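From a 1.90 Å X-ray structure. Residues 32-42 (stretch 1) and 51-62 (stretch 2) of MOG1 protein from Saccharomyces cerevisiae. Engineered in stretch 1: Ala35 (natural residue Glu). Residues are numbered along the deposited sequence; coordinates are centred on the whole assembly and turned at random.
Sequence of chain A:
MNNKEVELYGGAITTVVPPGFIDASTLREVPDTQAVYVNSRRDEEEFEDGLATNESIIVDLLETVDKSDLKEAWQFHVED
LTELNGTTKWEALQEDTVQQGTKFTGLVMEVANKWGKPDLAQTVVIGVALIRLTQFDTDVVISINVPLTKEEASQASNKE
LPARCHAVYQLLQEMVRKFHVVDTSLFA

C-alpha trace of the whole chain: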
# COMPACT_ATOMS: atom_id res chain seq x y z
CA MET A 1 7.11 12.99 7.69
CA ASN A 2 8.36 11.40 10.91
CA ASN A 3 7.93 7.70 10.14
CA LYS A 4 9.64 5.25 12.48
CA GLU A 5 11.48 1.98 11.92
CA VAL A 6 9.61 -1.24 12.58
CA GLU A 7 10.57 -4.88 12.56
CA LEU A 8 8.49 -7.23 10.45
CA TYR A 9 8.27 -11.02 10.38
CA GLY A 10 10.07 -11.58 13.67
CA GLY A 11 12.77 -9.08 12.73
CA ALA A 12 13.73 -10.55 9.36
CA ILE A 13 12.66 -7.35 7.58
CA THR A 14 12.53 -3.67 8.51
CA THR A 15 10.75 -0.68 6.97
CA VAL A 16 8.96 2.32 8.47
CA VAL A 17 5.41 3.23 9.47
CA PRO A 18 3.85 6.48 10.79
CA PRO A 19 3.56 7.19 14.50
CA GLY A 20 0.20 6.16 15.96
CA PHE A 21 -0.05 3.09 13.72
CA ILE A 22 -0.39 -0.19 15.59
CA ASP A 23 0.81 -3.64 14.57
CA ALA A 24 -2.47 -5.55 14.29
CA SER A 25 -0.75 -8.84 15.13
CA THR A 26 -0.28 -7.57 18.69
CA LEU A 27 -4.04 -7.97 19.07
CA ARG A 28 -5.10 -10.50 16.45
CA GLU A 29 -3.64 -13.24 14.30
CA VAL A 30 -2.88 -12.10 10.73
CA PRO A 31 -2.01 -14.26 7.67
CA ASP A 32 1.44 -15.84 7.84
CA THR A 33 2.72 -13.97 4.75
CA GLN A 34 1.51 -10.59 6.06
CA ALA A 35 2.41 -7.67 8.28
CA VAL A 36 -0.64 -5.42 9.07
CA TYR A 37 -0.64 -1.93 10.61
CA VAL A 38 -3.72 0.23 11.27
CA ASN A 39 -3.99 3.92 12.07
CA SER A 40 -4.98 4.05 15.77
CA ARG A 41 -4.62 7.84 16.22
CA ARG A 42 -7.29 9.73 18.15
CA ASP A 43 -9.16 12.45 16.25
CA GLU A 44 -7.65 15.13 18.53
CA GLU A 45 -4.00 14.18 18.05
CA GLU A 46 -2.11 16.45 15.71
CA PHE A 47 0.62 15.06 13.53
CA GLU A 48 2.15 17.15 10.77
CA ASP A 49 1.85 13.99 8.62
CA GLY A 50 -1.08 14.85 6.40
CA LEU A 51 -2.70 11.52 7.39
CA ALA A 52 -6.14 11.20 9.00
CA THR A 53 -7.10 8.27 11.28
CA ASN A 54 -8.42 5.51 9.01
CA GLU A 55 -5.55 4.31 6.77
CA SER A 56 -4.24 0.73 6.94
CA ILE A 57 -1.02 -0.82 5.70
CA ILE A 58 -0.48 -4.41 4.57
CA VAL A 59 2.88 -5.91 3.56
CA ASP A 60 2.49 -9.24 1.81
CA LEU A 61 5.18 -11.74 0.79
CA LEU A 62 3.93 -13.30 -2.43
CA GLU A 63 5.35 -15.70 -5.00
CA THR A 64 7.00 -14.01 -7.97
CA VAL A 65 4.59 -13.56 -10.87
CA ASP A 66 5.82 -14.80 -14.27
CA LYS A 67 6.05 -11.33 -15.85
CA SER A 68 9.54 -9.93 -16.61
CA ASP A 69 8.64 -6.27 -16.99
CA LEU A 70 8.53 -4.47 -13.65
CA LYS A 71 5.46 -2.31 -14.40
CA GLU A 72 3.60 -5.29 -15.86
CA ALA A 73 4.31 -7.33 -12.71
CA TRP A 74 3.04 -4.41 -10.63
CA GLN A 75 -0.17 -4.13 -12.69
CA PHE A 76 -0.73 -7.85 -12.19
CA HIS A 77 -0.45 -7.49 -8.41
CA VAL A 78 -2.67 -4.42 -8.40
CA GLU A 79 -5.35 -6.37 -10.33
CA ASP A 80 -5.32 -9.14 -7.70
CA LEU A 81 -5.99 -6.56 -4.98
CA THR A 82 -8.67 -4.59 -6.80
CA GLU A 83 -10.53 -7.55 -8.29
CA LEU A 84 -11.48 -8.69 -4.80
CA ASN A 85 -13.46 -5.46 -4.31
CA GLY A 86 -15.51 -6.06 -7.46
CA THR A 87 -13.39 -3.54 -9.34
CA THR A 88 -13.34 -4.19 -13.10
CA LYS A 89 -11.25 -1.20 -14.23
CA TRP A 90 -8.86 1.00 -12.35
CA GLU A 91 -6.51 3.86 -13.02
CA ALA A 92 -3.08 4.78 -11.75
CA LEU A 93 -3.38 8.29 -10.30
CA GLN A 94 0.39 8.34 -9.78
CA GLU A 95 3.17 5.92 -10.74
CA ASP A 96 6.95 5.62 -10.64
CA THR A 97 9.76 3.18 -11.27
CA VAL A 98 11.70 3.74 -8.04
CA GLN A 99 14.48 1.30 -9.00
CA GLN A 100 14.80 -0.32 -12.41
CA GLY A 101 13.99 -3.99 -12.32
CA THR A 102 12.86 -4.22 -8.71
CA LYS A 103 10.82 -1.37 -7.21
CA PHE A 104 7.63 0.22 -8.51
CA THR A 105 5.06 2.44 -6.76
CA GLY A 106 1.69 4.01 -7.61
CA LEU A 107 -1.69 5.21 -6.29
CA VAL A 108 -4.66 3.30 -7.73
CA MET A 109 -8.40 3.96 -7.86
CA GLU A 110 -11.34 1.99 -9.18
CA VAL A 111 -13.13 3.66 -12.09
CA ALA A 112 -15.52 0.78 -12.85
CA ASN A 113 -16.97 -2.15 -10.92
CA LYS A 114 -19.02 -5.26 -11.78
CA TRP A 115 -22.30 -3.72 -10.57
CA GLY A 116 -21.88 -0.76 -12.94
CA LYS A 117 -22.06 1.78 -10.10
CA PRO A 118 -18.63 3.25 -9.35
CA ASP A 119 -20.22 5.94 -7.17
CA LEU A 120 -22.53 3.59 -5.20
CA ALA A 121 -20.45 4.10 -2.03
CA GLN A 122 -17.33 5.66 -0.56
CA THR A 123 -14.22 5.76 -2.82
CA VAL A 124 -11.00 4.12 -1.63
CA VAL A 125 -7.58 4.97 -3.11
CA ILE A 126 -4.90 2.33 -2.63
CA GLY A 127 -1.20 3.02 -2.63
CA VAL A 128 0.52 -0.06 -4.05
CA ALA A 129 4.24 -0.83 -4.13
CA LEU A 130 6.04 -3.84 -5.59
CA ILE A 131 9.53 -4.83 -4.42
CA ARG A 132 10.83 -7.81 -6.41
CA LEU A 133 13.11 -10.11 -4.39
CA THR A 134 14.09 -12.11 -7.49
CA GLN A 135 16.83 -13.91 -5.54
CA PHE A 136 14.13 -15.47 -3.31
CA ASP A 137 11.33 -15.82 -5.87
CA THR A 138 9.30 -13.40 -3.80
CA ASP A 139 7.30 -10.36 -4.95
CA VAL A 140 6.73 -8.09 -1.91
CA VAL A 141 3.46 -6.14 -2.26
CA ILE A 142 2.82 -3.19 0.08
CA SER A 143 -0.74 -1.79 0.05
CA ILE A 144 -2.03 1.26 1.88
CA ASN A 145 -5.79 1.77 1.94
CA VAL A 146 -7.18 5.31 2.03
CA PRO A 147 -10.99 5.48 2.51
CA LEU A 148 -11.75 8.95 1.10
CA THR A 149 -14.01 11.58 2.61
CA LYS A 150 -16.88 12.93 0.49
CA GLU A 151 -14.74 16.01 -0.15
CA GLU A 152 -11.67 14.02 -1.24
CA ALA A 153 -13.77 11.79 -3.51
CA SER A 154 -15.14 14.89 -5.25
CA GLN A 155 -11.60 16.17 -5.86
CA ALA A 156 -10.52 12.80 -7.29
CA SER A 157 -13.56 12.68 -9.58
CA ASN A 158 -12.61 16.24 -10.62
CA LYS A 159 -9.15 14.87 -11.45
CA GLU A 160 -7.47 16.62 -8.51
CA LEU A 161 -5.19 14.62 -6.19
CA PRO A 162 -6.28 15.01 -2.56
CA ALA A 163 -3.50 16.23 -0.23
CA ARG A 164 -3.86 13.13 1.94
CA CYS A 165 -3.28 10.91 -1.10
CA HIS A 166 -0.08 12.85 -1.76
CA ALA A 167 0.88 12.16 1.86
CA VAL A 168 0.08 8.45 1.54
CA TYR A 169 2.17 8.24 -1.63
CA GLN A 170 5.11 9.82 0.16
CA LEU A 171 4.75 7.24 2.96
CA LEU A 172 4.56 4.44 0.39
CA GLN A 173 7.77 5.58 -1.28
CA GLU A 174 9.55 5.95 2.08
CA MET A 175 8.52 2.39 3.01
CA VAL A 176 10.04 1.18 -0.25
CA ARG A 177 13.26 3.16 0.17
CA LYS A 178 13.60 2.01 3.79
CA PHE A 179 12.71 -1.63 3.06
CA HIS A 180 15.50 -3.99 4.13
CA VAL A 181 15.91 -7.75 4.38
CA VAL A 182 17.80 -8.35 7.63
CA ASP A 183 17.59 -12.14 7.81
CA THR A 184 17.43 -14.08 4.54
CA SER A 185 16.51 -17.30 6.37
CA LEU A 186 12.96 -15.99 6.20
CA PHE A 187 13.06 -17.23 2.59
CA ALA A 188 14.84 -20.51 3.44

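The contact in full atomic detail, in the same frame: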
# COMPACT_ATOMS: atom_id res chain seq x y z
N ASP A 32 0.01 -15.57 7.70
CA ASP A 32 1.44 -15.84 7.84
C ASP A 32 2.36 -15.02 6.91
O ASP A 32 3.47 -14.65 7.30
CB ASP A 32 1.68 -17.33 7.60
CG ASP A 32 0.87 -18.20 8.54
OD1 ASP A 32 0.90 -17.94 9.77
OD2 ASP A 32 0.20 -19.15 8.07
N THR A 33 1.90 -14.73 5.70
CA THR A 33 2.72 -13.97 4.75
C THR A 33 2.59 -12.45 4.92
O THR A 33 3.24 -11.69 4.21
CB THR A 33 2.33 -14.32 3.30
OG1 THR A 33 0.93 -14.05 3.13
CG2 THR A 33 2.61 -15.80 2.99
N GLN A 34 1.77 -12.03 5.88
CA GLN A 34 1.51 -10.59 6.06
C GLN A 34 1.94 -9.88 7.32
O GLN A 34 2.06 -10.48 8.40
CB GLN A 34 0.00 -10.31 5.93
CG GLN A 34 -0.61 -10.62 4.58
CD GLN A 34 -2.09 -10.28 4.51
OE1 GLN A 34 -2.73 -9.96 5.53
NE2 GLN A 34 -2.66 -10.35 3.31
N ALA A 35 2.15 -8.56 7.17
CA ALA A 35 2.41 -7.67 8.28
C ALA A 35 1.26 -6.64 8.09
O ALA A 35 1.02 -6.18 6.98
CB ALA A 35 3.79 -7.00 8.14
N VAL A 36 0.52 -6.33 9.16
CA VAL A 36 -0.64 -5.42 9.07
C VAL A 36 -0.56 -4.33 10.12
O VAL A 36 -0.43 -4.63 11.31
CB VAL A 36 -1.96 -6.21 9.30
CG1 VAL A 36 -3.17 -5.27 9.21
CG2 VAL A 36 -2.07 -7.37 8.27
N TYR A 37 -0.65 -3.07 9.68
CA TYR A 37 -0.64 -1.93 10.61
C TYR A 37 -1.90 -1.10 10.38
O TYR A 37 -2.31 -0.92 9.22
CB TYR A 37 0.58 -1.04 10.37
CG TYR A 37 1.84 -1.64 10.90
CD1 TYR A 37 2.49 -2.66 10.20
CD2 TYR A 37 2.34 -1.27 12.15
CE1 TYR A 37 3.60 -3.31 10.75
CE2 TYR A 37 3.45 -1.92 12.72
CZ TYR A 37 4.06 -2.94 12.00
OH TYR A 37 5.14 -3.61 12.53
N VAL A 38 -2.53 -0.63 11.45
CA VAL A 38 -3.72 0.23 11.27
C VAL A 38 -3.55 1.54 12.03
O VAL A 38 -2.91 1.59 13.10
CB VAL A 38 -5.06 -0.42 11.75
CG1 VAL A 38 -5.43 -1.62 10.88
CG2 VAL A 38 -4.95 -0.79 13.24
N ASN A 39 -4.10 2.61 11.46
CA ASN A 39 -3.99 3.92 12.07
C ASN A 39 -4.86 3.90 13.34
O ASN A 39 -6.08 3.75 13.25
CB ASN A 39 -4.53 4.99 11.10
CG ASN A 39 -4.29 6.41 11.59
OD1 ASN A 39 -4.29 6.66 12.81
ND2 ASN A 39 -4.11 7.34 10.66
N SER A 40 -4.23 4.03 14.51
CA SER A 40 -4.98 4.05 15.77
C SER A 40 -4.95 5.42 16.45
O SER A 40 -5.20 5.53 17.65
CB SER A 40 -4.42 3.00 16.74
OG SER A 40 -3.08 3.34 17.07
N ARG A 41 -4.66 6.47 15.68
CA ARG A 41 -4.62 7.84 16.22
C ARG A 41 -6.00 8.32 16.65
O ARG A 41 -7.02 7.96 16.06
CB ARG A 41 -4.10 8.81 15.17
CG ARG A 41 -2.71 8.52 14.65
CD ARG A 41 -2.31 9.50 13.53
NE ARG A 41 -0.93 9.28 13.09
CZ ARG A 41 -0.33 9.96 12.13
NH1 ARG A 41 -0.97 10.92 11.48
NH2 ARG A 41 0.94 9.70 11.83
N ARG A 42 -6.03 9.16 17.68
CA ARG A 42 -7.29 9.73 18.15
C ARG A 42 -7.57 10.95 17.25
O ARG A 42 -6.64 11.55 16.69
CB ARG A 42 -7.17 10.16 19.62
CG ARG A 42 -6.99 8.98 20.58
CD ARG A 42 -7.06 9.42 22.06
NE ARG A 42 -6.01 10.37 22.41
CZ ARG A 42 -4.73 10.05 22.54
NH1 ARG A 42 -4.33 8.80 22.36
NH2 ARG A 42 -3.84 10.99 22.83
N LEU A 51 -1.83 12.71 7.31
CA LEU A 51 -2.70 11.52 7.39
C LEU A 51 -3.91 11.80 8.29
O LEU A 51 -3.90 12.75 9.07
CB LEU A 51 -1.91 10.32 7.95
CG LEU A 51 -0.64 9.94 7.19
CD1 LEU A 51 0.01 8.66 7.78
CD2 LEU A 51 -1.02 9.72 5.73
N ALA A 52 -4.96 11.00 8.16
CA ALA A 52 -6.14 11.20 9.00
C ALA A 52 -6.09 10.11 10.09
O ALA A 52 -5.07 10.00 10.78
CB ALA A 52 -7.42 11.10 8.16
N THR A 53 -7.15 9.32 10.25
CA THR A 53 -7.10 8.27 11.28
C THR A 53 -7.63 6.93 10.80
O THR A 53 -7.82 6.04 11.62
CB THR A 53 -7.90 8.63 12.59
OG1 THR A 53 -9.31 8.65 12.31
CG2 THR A 53 -7.51 10.00 13.13
N ASN A 54 -7.84 6.77 9.49
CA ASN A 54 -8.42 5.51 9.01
C ASN A 54 -7.62 4.72 7.97
O ASN A 54 -8.16 3.80 7.39
CB ASN A 54 -9.84 5.76 8.48
CG ASN A 54 -9.87 6.66 7.25
OD1 ASN A 54 -8.83 7.16 6.82
ND2 ASN A 54 -11.07 6.90 6.68
N GLU A 55 -6.36 5.06 7.75
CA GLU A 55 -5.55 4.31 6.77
C GLU A 55 -5.06 2.98 7.35
O GLU A 55 -4.97 2.82 8.55
CB GLU A 55 -4.32 5.12 6.33
CG GLU A 55 -4.64 6.50 5.75
CD GLU A 55 -4.72 7.56 6.84
OE1 GLU A 55 -4.56 7.21 8.03
OE2 GLU A 55 -4.93 8.74 6.51
N SER A 56 -4.76 2.02 6.48
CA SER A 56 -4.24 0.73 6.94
C SER A 56 -3.16 0.33 5.95
O SER A 56 -3.20 0.68 4.76
CB SER A 56 -5.35 -0.34 7.01
OG SER A 56 -6.10 -0.40 5.81
N ILE A 57 -2.19 -0.40 6.47
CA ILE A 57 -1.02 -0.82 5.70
C ILE A 57 -0.85 -2.34 5.76
O ILE A 57 -0.85 -2.92 6.85
CB ILE A 57 0.27 -0.18 6.29
CG1 ILE A 57 0.15 1.36 6.28
CG2 ILE A 57 1.51 -0.68 5.52
CD1 ILE A 57 1.29 2.10 7.08
N ILE A 58 -0.70 -2.97 4.61
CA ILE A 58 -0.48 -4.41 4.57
C ILE A 58 0.78 -4.69 3.75
O ILE A 58 0.96 -4.14 2.68
CB ILE A 58 -1.62 -5.19 3.87
CG1 ILE A 58 -2.93 -5.08 4.67
CG2 ILE A 58 -1.21 -6.70 3.76
CD1 ILE A 58 -4.07 -5.82 4.02
N VAL A 59 1.66 -5.52 4.28
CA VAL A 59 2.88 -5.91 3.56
C VAL A 59 2.60 -7.38 3.33
O VAL A 59 2.22 -8.09 4.27
CB VAL A 59 4.14 -5.74 4.44
CG1 VAL A 59 5.36 -6.24 3.68
CG2 VAL A 59 4.33 -4.28 4.82
N ASP A 60 2.78 -7.84 2.10
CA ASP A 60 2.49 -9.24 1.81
C ASP A 60 3.61 -9.88 1.01
O ASP A 60 4.04 -9.33 -0.01
CB ASP A 60 1.20 -9.32 1.02
CG ASP A 60 0.46 -10.64 1.24
OD1 ASP A 60 1.08 -11.60 1.76
OD2 ASP A 60 -0.74 -10.69 0.89
N LEU A 61 4.09 -11.03 1.48
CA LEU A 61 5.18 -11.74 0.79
C LEU A 61 4.51 -12.74 -0.14
O LEU A 61 3.94 -13.74 0.31
CB LEU A 61 6.04 -12.47 1.81
CG LEU A 61 6.64 -11.58 2.91
CD1 LEU A 61 7.49 -12.43 3.85
CD2 LEU A 61 7.52 -10.48 2.28
N LEU A 62 4.58 -12.45 -1.44
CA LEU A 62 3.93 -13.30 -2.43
C LEU A 62 4.92 -13.99 -3.37
O LEU A 62 6.07 -13.61 -3.47
CB LEU A 62 2.96 -12.44 -3.25
CG LEU A 62 1.87 -11.67 -2.46
CD1 LEU A 62 1.03 -10.81 -3.41
CD2 LEU A 62 0.98 -12.69 -1.75
O HOH W 1 -3.57 12.15 12.10

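Antiparallel strand pairing follows a simple principle: the backbone supplies a regular ladder of hydrogen bonds, and side chains settle what happens on its faces and at its ends. Two stretches of the yeast MOG1 protein illustrate it well. Strand 34-39 runs against strand 56-62 with 172° between their directions, and the two stretches together bury 842 Å².

The ladder comes first. Ala35 and Val59 form a hydrogen-bonded pair, with Ala35 N to Val59 O and Val59 N to Ala35 O both at 2.9 Å. Tyr37 and Ile57 repeat the motif, Tyr37 N to Ile57 O and Ile57 N to Tyr37 O each spanning 2.8 Å. Single bonds extend it at both ends: Leu61 N gives to Thr33 O at 2.9 Å, and Asn39 N to Glu55 O at 3.0 Å. Between these rungs lie the non-hydrogen-bonded pairs, where alpha carbons approach carbonyls instead, as in Gln34 CA to Val59 O at 3.2 Å.

Apolar contacts follow the alternation of the strands. On one face, Ala35, an engineered residue, packs its CB 3.9 Å from Val59 CB, and Tyr37 CB lies 4.2 Å from Ile57 CB. Ile57, Val59 and Tyr37 are buried, a setting suited to branched aliphatic side chains and an aromatic ring; the end of the tyrosine leads away from the partner strand. The other face, carrying Gln34, Val36 and Val38 opposite Asp60, Ile58 and Ser56, is partly exposed and mixes polar with apolar groups. Here Val36 CG2 comes within 4.4 Å of Ile58 CG1, a looser contact.

Polar side chains secure the ends. Asp60 divides its carboxylate between two donors: Thr33 OG1 reaches Asp60 OD1 at 2.8 Å, and Gln34 NE2 reaches Asp60 OD2 at 3.1 Å. The p rotamer of Thr33 and the extended chi2 of Gln34 serve this arrangement. At the other end, the buried Asn39 uses both sides of its amide. Its ND2 donates to Glu55 OE1 at 2.7 Å and to Ala52 O at 2.8 Å, while Asn39 OD1 accepts from Arg41 N at 2.9 Å. Glu55, in turn, receives Ala52 N on OE2 at 2.8 Å, so one carboxylate braces its own loop while binding the neighbouring stretch.

Beyond the strands, the extended Arg41 side chain lays its aliphatic part beside the loop, with Arg41 CB 4.1 Å from Thr53 CG2. A water completes the join, accepting from Arg41 NH1 and donating to Ala52 O, with its oxygen 2.9 Å from each of these atoms.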